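Local coordinates for conserved protein (Methanothermobacter thermautotrophicus, PDB 1I36) that binds NADP through a Rossmann-type domain and is probably an oxidoreductase related to 3-hydroxyacid dehydrogenases, its substrate unknown, at residues A[82-87]-A[105-110]. The protein carries 1 engineered substitution. Sequence-based numbering, arbitrary orientation.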
loop_
_atom_site.group_PDB
_atom_site.type_symbol
_atom_site.label_atom_id
_atom_site.label_comp_id
_atom_site.label_asym_id
_atom_site.label_seq_id
_atom_site.Cartn_x
_atom_site.Cartn_y
_atom_site.Cartn_z
ATOM N N GLY A 82 8.128 39.514 -11.903
ATOM C CA GLY A 82 7.787 38.430 -12.821
ATOM C C GLY A 82 7.246 37.273 -11.979
ATOM O O GLY A 82 6.497 37.480 -11.003
ATOM N N ILE A 83 7.636 36.055 -12.342
ATOM C CA ILE A 83 7.218 34.864 -11.600
ATOM C C ILE A 83 8.368 34.338 -10.733
ATOM O O ILE A 83 9.519 34.275 -11.154
ATOM C CB ILE A 83 6.752 33.765 -12.567
ATOM C CG1 ILE A 83 5.420 34.185 -13.162
ATOM C CG2 ILE A 83 6.538 32.443 -11.859
ATOM C CD1 ILE A 83 5.136 33.446 -14.393
ATOM N N TYR A 84 8.030 34.028 -9.494
ATOM C CA TYR A 84 8.977 33.491 -8.516
ATOM C C TYR A 84 8.564 32.013 -8.299
ATOM O O TYR A 84 7.439 31.717 -7.895
ATOM C CB TYR A 84 8.845 34.270 -7.209
ATOM C CG TYR A 84 9.885 33.870 -6.176
ATOM C CD1 TYR A 84 9.603 32.865 -5.233
ATOM C CD2 TYR A 84 11.097 34.529 -6.101
ATOM C CE1 TYR A 84 10.508 32.547 -4.225
ATOM C CE2 TYR A 84 12.016 34.227 -5.109
ATOM C CZ TYR A 84 11.711 33.234 -4.167
ATOM O OH TYR A 84 12.604 32.955 -3.182
ATOM N N VAL A 85 9.464 31.119 -8.673
ATOM C CA VAL A 85 9.254 29.680 -8.595
ATOM C C VAL A 85 10.037 29.085 -7.439
ATOM O O VAL A 85 11.258 29.077 -7.445
ATOM C CB VAL A 85 9.691 29.028 -9.914
ATOM C CG1 VAL A 85 9.312 27.557 -9.942
ATOM C CG2 VAL A 85 9.013 29.766 -11.090
ATOM N N ASP A 86 9.323 28.648 -6.417
ATOM C CA ASP A 86 9.976 28.065 -5.259
ATOM C C ASP A 86 9.977 26.536 -5.419
ATOM O O ASP A 86 8.923 25.893 -5.450
ATOM C CB ASP A 86 9.289 28.502 -3.964
ATOM C CG ASP A 86 10.096 28.097 -2.720
ATOM O OD1 ASP A 86 10.357 26.892 -2.527
ATOM O OD2 ASP A 86 10.489 28.974 -1.942
ATOM N N ILE A 87 11.178 25.971 -5.476
ATOM C CA ILE A 87 11.310 24.541 -5.674
ATOM C C ILE A 87 11.952 23.867 -4.458
ATOM O O ILE A 87 12.308 22.701 -4.498
ATOM C CB ILE A 87 12.068 24.257 -7.004
ATOM C CG1 ILE A 87 11.704 22.884 -7.557
ATOM C CG2 ILE A 87 13.586 24.419 -6.819
ATOM C CD1 ILE A 87 12.091 22.726 -9.056
ATOM N N GLY A 105 4.909 40.084 -7.328
ATOM C CA GLY A 105 5.077 39.147 -8.416
ATOM C C GLY A 105 4.148 37.968 -8.313
ATOM O O GLY A 105 3.300 37.933 -7.449
ATOM N N GLY A 106 4.242 37.051 -9.265
ATOM C CA GLY A 106 3.417 35.866 -9.211
ATOM C C GLY A 106 4.266 34.780 -8.559
ATOM O O GLY A 106 5.485 34.735 -8.751
ATOM N N PHE A 107 3.644 33.918 -7.765
ATOM C CA PHE A 107 4.393 32.863 -7.093
ATOM C C PHE A 107 3.938 31.515 -7.628
ATOM O O PHE A 107 2.750 31.271 -7.751
ATOM C CB PHE A 107 4.127 32.905 -5.592
ATOM C CG PHE A 107 4.911 31.877 -4.808
ATOM C CD1 PHE A 107 4.450 30.576 -4.688
ATOM C CD2 PHE A 107 6.062 32.233 -4.145
ATOM C CE1 PHE A 107 5.137 29.637 -3.892
ATOM C CE2 PHE A 107 6.761 31.295 -3.336
ATOM C CZ PHE A 107 6.278 30.006 -3.218
ATOM N N VAL A 108 4.892 30.624 -7.858
ATOM C CA VAL A 108 4.608 29.266 -8.323
ATOM C C VAL A 108 5.245 28.250 -7.385
ATOM O O VAL A 108 6.432 28.352 -7.071
ATOM C CB VAL A 108 5.191 29.039 -9.752
ATOM C CG1 VAL A 108 4.955 27.560 -10.202
ATOM C CG2 VAL A 108 4.448 29.980 -10.753
ATOM N N ASP A 109 4.441 27.306 -6.900
ATOM C CA ASP A 109 4.949 26.235 -6.009
ATOM C C ASP A 109 5.361 25.116 -6.987
ATOM O O ASP A 109 4.493 24.551 -7.635
ATOM C CB ASP A 109 3.780 25.773 -5.131
ATOM C CG ASP A 109 4.111 24.585 -4.260
ATOM O OD1 ASP A 109 5.298 24.184 -4.179
ATOM O OD2 ASP A 109 3.164 24.042 -3.656
ATOM N N ALA A 110 6.662 24.875 -7.182
ATOM C CA ALA A 110 7.080 23.779 -8.080
ATOM C C ALA A 110 7.549 22.649 -7.159
ATOM O O ALA A 110 8.173 22.919 -6.150
ATOM C CB ALA A 110 8.243 24.237 -8.974
#
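The rings of Tyr84 and Phe107 stand beside each other on one face of a parallel strand pair, their planes 28° apart but slid so far that they scarcely overlap. Their centroids are 5.9 Å apart, and the touching is done by Tyr84 CD1 against CD2 and CE2 of Phe107, each 3.8 Å away. Both residues have CG anti to the backbone N (chi1 -174° and -178°), so that each CG leans toward the C-terminal end of its strand. Phe107 also meets Asp86, the next residue on that face of strand 83-86, its CZ lying 3.4 Å from Asp86 CB and CE2 a little farther off. An alanine at Phe107 would probably leave the Tyr84 ring and Asp86 CB without this apolar neighbour and open a gap beneath helix 92-101. OD1 of Asp86 accepts a hydrogen bond from the backbone N of Asn88, an NADP-binding residue, while OD1 of Asp109 is hydrogen-bonded to OG of Ser156.

Aliphatic groups cover the other face. Ile83 CG2 presses against Val108 CG2 at 3.4 Å, a tight methyl contact, and Val85 CG1 meets Ala110 CB at 3.6 Å. Between the faces, five backbone hydrogen bonds join the strands, with Tyr84 and Asp86 each giving N-H and C=O across the pair. The bond from Tyr84 N to Gly106 O is short, at 2.7 Å, and nearly straight.

This is the hydrogen-bonded seam of a right-handed beta-alpha-beta crossover in the Rossmann-type sheet, with helix 92-101 packed over Phe107. Phe135 of helix 132-136 covers Val85, Val108 and Ala110 on the aliphatic face. Strand 59-62 flanks strand 83-86 on its other edge, and beyond that strand's C-terminal end Ile87 lines the NADP pocket near Val11.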